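Local coordinates for sarcolemmal membrane-associated protein (Homo sapiens, PDB 6AR0) that joins the striatin-interacting phosphatase and kinase (STRIPAK) complex through which STK3 is dephosphorylated and Hippo signalling inhibited, seen here as its FHA domain, at residues N13-Q18 with G119-T124; G77-S82 with I102-V107. All blocks are in the same frame, centred on the assembly; numbering follows the deposited sequence.

Contact 1. Residues N13-Q18 with G119-T124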
loop_
_atom_site.group_PDB
_atom_site.type_symbol
_atom_site.label_atom_id
_atom_site.label_comp_id
_atom_site.label_asym_id
_atom_site.label_seq_id
_atom_site.Cartn_x
_atom_site.Cartn_y
_atom_site.Cartn_z
ATOM N N ASN A 13 -2.247 -14.620 1.201
ATOM C CA ASN A 13 -2.889 -14.594 -0.103
ATOM C C ASN A 13 -2.302 -13.532 -1.021
ATOM O O ASN A 13 -2.916 -13.200 -2.043
ATOM C CB ASN A 13 -4.409 -14.440 0.045
ATOM C CG ASN A 13 -4.812 -13.215 0.844
ATOM O OD1 ASN A 13 -4.033 -12.682 1.629
ATOM N ND2 ASN A 13 -6.045 -12.758 0.643
ATOM N N SER A 14 -1.123 -13.016 -0.688
ATOM C CA SER A 14 -0.474 -12.001 -1.488
ATOM C C SER A 14 0.475 -12.607 -2.509
ATOM O O SER A 14 1.112 -13.639 -2.272
ATOM C CB SER A 14 0.367 -11.119 -0.576
ATOM O OG SER A 14 0.911 -10.010 -1.247
ATOM N N HIS A 15 0.595 -11.928 -3.634
ATOM C CA HIS A 15 1.779 -12.079 -4.451
ATOM C C HIS A 15 3.005 -11.831 -3.565
ATOM O O HIS A 15 2.987 -10.914 -2.738
ATOM C CB HIS A 15 1.676 -11.033 -5.559
ATOM C CG HIS A 15 2.735 -11.113 -6.591
ATOM N ND1 HIS A 15 2.821 -12.131 -7.514
ATOM C CD2 HIS A 15 3.709 -10.230 -6.903
ATOM C CE1 HIS A 15 3.838 -11.887 -8.326
ATOM N NE2 HIS A 15 4.391 -10.742 -7.972
ATOM N N PRO A 16 4.067 -12.621 -3.673
ATOM C CA PRO A 16 5.146 -12.514 -2.679
ATOM C C PRO A 16 5.886 -11.187 -2.725
ATOM O O PRO A 16 6.179 -10.645 -3.794
ATOM C CB PRO A 16 6.075 -13.667 -3.057
ATOM C CG PRO A 16 5.140 -14.659 -3.674
ATOM C CD PRO A 16 4.223 -13.827 -4.507
ATOM N N PHE A 17 6.217 -10.681 -1.537
ATOM C CA PHE A 17 7.135 -9.561 -1.393
ATOM C C PHE A 17 7.819 -9.687 -0.046
ATOM O O PHE A 17 7.306 -10.347 0.862
ATOM C CB PHE A 17 6.447 -8.187 -1.544
ATOM C CG PHE A 17 5.478 -7.836 -0.440
ATOM C CD1 PHE A 17 4.136 -8.193 -0.524
ATOM C CD2 PHE A 17 5.909 -7.122 0.664
ATOM C CE1 PHE A 17 3.250 -7.833 0.467
ATOM C CE2 PHE A 17 5.024 -6.764 1.656
ATOM C CZ PHE A 17 3.695 -7.109 1.559
ATOM N N GLN A 18 8.976 -9.045 0.082
ATOM C CA GLN A 18 9.705 -9.033 1.339
ATOM C C GLN A 18 9.302 -7.827 2.180
ATOM O O GLN A 18 9.018 -6.744 1.658
ATOM C CB GLN A 18 11.216 -9.032 1.092
ATOM C CG GLN A 18 11.705 -10.235 0.295
ATOM C CD GLN A 18 11.328 -11.566 0.938
ATOM O OE1 GLN A 18 11.636 -11.817 2.106
ATOM N NE2 GLN A 18 10.658 -12.426 0.174
ATOM N N GLY A 119 -1.279 -12.621 -9.074
ATOM C CA GLY A 119 -1.663 -12.181 -7.751
ATOM C C GLY A 119 -1.514 -10.673 -7.554
ATOM O O GLY A 119 -0.929 -9.949 -8.356
ATOM N N CYS A 120 -2.059 -10.199 -6.439
ATOM C CA CYS A 120 -2.026 -8.793 -6.052
ATOM C C CYS A 120 -1.269 -8.654 -4.732
ATOM O O CYS A 120 -0.910 -9.651 -4.088
ATOM C CB CYS A 120 -3.451 -8.231 -5.926
ATOM S SG CYS A 120 -4.464 -9.014 -4.665
ATOM N N ILE A 121 -1.013 -7.418 -4.310
ATOM C CA ILE A 121 -0.287 -7.199 -3.065
ATOM C C ILE A 121 -1.302 -7.106 -1.936
ATOM O O ILE A 121 -2.209 -6.270 -1.978
ATOM C CB ILE A 121 0.570 -5.935 -3.151
ATOM C CG1 ILE A 121 1.653 -6.087 -4.224
ATOM C CG2 ILE A 121 1.166 -5.580 -1.792
ATOM C CD1 ILE A 121 2.687 -7.159 -3.961
ATOM N N VAL A 122 -1.157 -7.975 -0.933
ATOM C CA VAL A 122 -2.013 -7.977 0.250
ATOM C C VAL A 122 -1.079 -7.924 1.453
ATOM O O VAL A 122 -0.252 -8.826 1.640
ATOM C CB VAL A 122 -2.935 -9.211 0.327
ATOM C CG1 VAL A 122 -3.931 -9.051 1.464
ATOM C CG2 VAL A 122 -3.668 -9.445 -0.996
ATOM N N SER A 123 -1.199 -6.874 2.257
ATOM C CA SER A 123 -0.221 -6.606 3.306
ATOM C C SER A 123 -0.911 -6.284 4.621
ATOM O O SER A 123 -1.989 -5.687 4.643
ATOM C CB SER A 123 0.635 -5.400 2.880
ATOM O OG SER A 123 1.722 -5.052 3.711
ATOM N N THR A 124 -0.305 -6.687 5.722
ATOM C CA THR A 124 -0.628 -6.057 6.991
ATOM C C THR A 124 0.230 -4.815 7.099
ATOM O O THR A 124 1.397 -4.835 6.695
ATOM C CB THR A 124 -0.263 -6.982 8.149
ATOM O OG1 THR A 124 -0.954 -8.218 7.992
ATOM C CG2 THR A 124 -0.610 -6.353 9.502
HETATM O O HOH W 1 -2.559 -12.621 -4.737
HETATM O O HOH W 2 1.165 -13.889 -8.651
#
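Residues 13-17, a loop without regular structure, run at 78° to the end-to-end direction of 119-123, and His15 N donates to Cys120 O (2.8 Å) in the carbonyl plane. Ser14 OG stands anti to the backbone N (chi1 -173°), accepts an almost straight bond from Val122 N at 2.9 Å and gives its own proton to His15 O, 2.7 Å off and from above the carbonyl plane. A small hydroxyl, acceptor and donor at once, suits this place; an alanine here removes both bonds and would probably loosen the loop's hold on the strand. Asn13 OD1 lies against Val122 CG1, the two side chains crossing at about a right angle. Water 1 joins Asn13 O to Cys120 N, and water 2 lies between His15 ND1 and Gly119 N. Gly119 lets the loop come close, since a CB would press on His15 CB. The Phe17 ring meets Ile121 CG2 through CE1 (3.8 Å), its edge, at CZ, approaches Ser123 OG, and the rings of Phe17 and Phe46 meet edge-to-face. The loop joins antiparallel strands 5-10 and 20-23, and these contacts fasten it to strand 117-128 of the FHA beta sandwich.

Contact 2. Residues G77-S82 with I102-V107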
loop_
_atom_site.group_PDB
_atom_site.type_symbol
_atom_site.label_atom_id
_atom_site.label_comp_id
_atom_site.label_asym_id
_atom_site.label_seq_id
_atom_site.Cartn_x
_atom_site.Cartn_y
_atom_site.Cartn_z
ATOM N N GLY A 77 -7.397 -1.036 -8.318
ATOM C CA GLY A 77 -8.005 -0.814 -7.020
ATOM C C GLY A 77 -7.018 -0.795 -5.865
ATOM O O GLY A 77 -5.931 -1.382 -5.920
ATOM N N THR A 78 -7.412 -0.094 -4.809
ATOM C CA THR A 78 -6.738 -0.086 -3.522
ATOM C C THR A 78 -7.801 -0.333 -2.469
ATOM O O THR A 78 -8.915 0.188 -2.588
ATOM C CB THR A 78 -6.083 1.290 -3.276
ATOM O OG1 THR A 78 -5.137 1.557 -4.312
ATOM C CG2 THR A 78 -5.359 1.349 -1.944
ATOM N N PHE A 79 -7.465 -1.123 -1.441
ATOM C CA PHE A 79 -8.453 -1.543 -0.453
ATOM C C PHE A 79 -7.888 -1.406 0.958
ATOM O O PHE A 79 -6.714 -1.711 1.187
ATOM C CB PHE A 79 -8.896 -3.009 -0.667
ATOM C CG PHE A 79 -9.332 -3.326 -2.078
ATOM C CD1 PHE A 79 -10.673 -3.457 -2.393
ATOM C CD2 PHE A 79 -8.398 -3.490 -3.093
ATOM C CE1 PHE A 79 -11.063 -3.739 -3.691
ATOM C CE2 PHE A 79 -8.787 -3.756 -4.382
ATOM C CZ PHE A 79 -10.124 -3.886 -4.680
ATOM N N ILE A 80 -8.727 -0.937 1.885
ATOM C CA ILE A 80 -8.453 -0.975 3.321
ATOM C C ILE A 80 -9.457 -1.936 3.936
ATOM O O ILE A 80 -10.668 -1.705 3.848
ATOM C CB ILE A 80 -8.578 0.411 3.976
ATOM C CG1 ILE A 80 -7.580 1.413 3.381
ATOM C CG2 ILE A 80 -8.405 0.306 5.495
ATOM C CD1 ILE A 80 -7.880 2.858 3.761
ATOM N N ASN A 81 -8.969 -3.027 4.523
ATOM C CA ASN A 81 -9.838 -4.035 5.131
ATOM C C ASN A 81 -10.964 -4.427 4.181
ATOM O O ASN A 81 -12.141 -4.492 4.542
ATOM C CB ASN A 81 -10.348 -3.553 6.480
ATOM C CG ASN A 81 -9.204 -3.207 7.411
ATOM O OD1 ASN A 81 -8.168 -3.861 7.375
ATOM N ND2 ASN A 81 -9.379 -2.202 8.247
ATOM N N SER A 82 -10.568 -4.671 2.935
ATOM C CA SER A 82 -11.425 -5.185 1.857
ATOM C C SER A 82 -12.370 -4.150 1.258
ATOM O O SER A 82 -13.208 -4.523 0.435
ATOM C CB SER A 82 -12.256 -6.408 2.268
ATOM O OG SER A 82 -11.469 -7.395 2.912
ATOM N N ILE A 102 -5.365 -4.342 7.015
ATOM C CA ILE A 102 -4.962 -5.145 5.866
ATOM C C ILE A 102 -5.162 -4.280 4.627
ATOM O O ILE A 102 -6.280 -3.857 4.326
ATOM C CB ILE A 102 -5.775 -6.443 5.763
ATOM C CG1 ILE A 102 -5.636 -7.273 7.045
ATOM C CG2 ILE A 102 -5.354 -7.229 4.527
ATOM C CD1 ILE A 102 -4.221 -7.622 7.404
ATOM N N ILE A 103 -4.083 -3.996 3.920
ATOM C CA ILE A 103 -4.085 -3.095 2.774
ATOM C C ILE A 103 -3.797 -3.909 1.524
ATOM O O ILE A 103 -2.859 -4.710 1.508
ATOM C CB ILE A 103 -2.967 -2.049 2.971
ATOM C CG1 ILE A 103 -3.105 -1.333 4.313
ATOM C CG2 ILE A 103 -2.887 -1.091 1.810
ATOM C CD1 ILE A 103 -4.373 -0.627 4.413
ATOM N N GLN A 104 -4.565 -3.682 0.465
ATOM C CA GLN A 104 -4.432 -4.444 -0.770
ATOM C C GLN A 104 -4.290 -3.497 -1.952
ATOM O O GLN A 104 -5.017 -2.510 -2.058
ATOM C CB GLN A 104 -5.642 -5.362 -0.959
ATOM C CG GLN A 104 -5.634 -6.133 -2.258
ATOM C CD GLN A 104 -6.798 -7.086 -2.354
ATOM O OE1 GLN A 104 -7.121 -7.774 -1.378
ATOM N NE2 GLN A 104 -7.437 -7.153 -3.517
ATOM N N PHE A 105 -3.355 -3.811 -2.843
ATOM C CA PHE A 105 -3.154 -3.070 -4.084
ATOM C C PHE A 105 -3.385 -4.028 -5.240
ATOM O O PHE A 105 -2.694 -5.046 -5.366
ATOM C CB PHE A 105 -1.750 -2.478 -4.163
ATOM C CG PHE A 105 -1.361 -1.704 -2.942
ATOM C CD1 PHE A 105 -2.050 -0.561 -2.578
ATOM C CD2 PHE A 105 -0.338 -2.137 -2.114
ATOM C CE1 PHE A 105 -1.703 0.150 -1.439
ATOM C CE2 PHE A 105 0.005 -1.429 -0.972
ATOM C CZ PHE A 105 -0.674 -0.301 -0.633
ATOM N N GLY A 106 -4.345 -3.686 -6.092
ATOM C CA GLY A 106 -4.761 -4.556 -7.172
ATOM C C GLY A 106 -5.719 -5.628 -6.688
ATOM O O GLY A 106 -6.137 -5.672 -5.527
ATOM N N VAL A 107 -6.081 -6.509 -7.626
ATOM C CA VAL A 107 -6.846 -7.721 -7.355
ATOM C C VAL A 107 -6.188 -8.846 -8.146
ATOM O O VAL A 107 -5.457 -8.607 -9.110
ATOM C CB VAL A 107 -8.332 -7.571 -7.774
ATOM C CG1 VAL A 107 -9.023 -6.456 -6.966
ATOM C CG2 VAL A 107 -8.456 -7.326 -9.290
HETATM O O HOH W 3 -7.857 -4.893 2.113
#
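Five direct hydrogen bonds join residues 77-82 to 102-107, four of them between backbones, as two neighbouring strands of the FHA beta sandwich run antiparallel at 171°. Phe79 and Gln104 form the hydrogen-bonded pair: Phe79 N donates to Gln104 O at 2.9 Å, and Gln104 N returns a bond to a lone pair of Phe79 O. At one end Gly106 N reaches Gly77 O (2.8 Å), an oxygen that also accepts from His55 NE2. Glycine suits both positions: phi is positive at each, and a CB on Gly77 would be crowded by the Phe79 ring. At the other end Asn81 uses backbone and side chain together. Its N donates to Ile102 O nearly along the C=O axis, while OD1 takes Ile102 N at 2.9 Å in an almost straight bond, so the amide oxygen extends the pairing where the chain turns with positive phi. ND2 of the same amide bonds Asp101. Water 3 ties Ser82 N to Ile102 O.

On the face carrying Thr78, Ile80, Ile103 and Phe105, packing is largely apolar: Ile80 CG1 lies beside Ile103 CD1 (3.9 Å), and both residues touch Leu69 and Ile97 of the other sheet. Thr78 CG2 meets the Phe105 ring, while OG1 hydrogen-bonds Asp71 OD2. On the other face Phe79 and Gln104 run side by side, ring and amide planes 47° apart. With CG anti to the backbone N (chi1 176°), Gln104 stretches out along the ring, its methylenes against CD2, and NE2 donates to Gly106 O (2.8 Å), which holds the amide in place. Val107 crosses the end of the ring obliquely, its CG1 3.6 Å from Phe79 CZ.

In the fold
Strands 117-128 and 102-105 are antiparallel neighbours in one sheet, so contact 1 and contact 2 lie side by side, their centres about 10 Å apart. Probable backbone hydrogen bonds join them: Ser123 O to Ile103 N and Ile121 O to Phe105 N, each 2.8 Å. Packing adds Cys120 CB against Phe105 O and Thr124 OG1 against Ile102 CD1. Across the sheet the order is 117-128, 102-105, 78-80, with the 13-18 loop held against the first. Along the chain, contact 2 is nested inside contact 1. FHA domains generally recognise phosphothreonine through loops at one end of the sandwich; Gly77, bonded to His55 and Ser74, probably places its end of contact 2 near them.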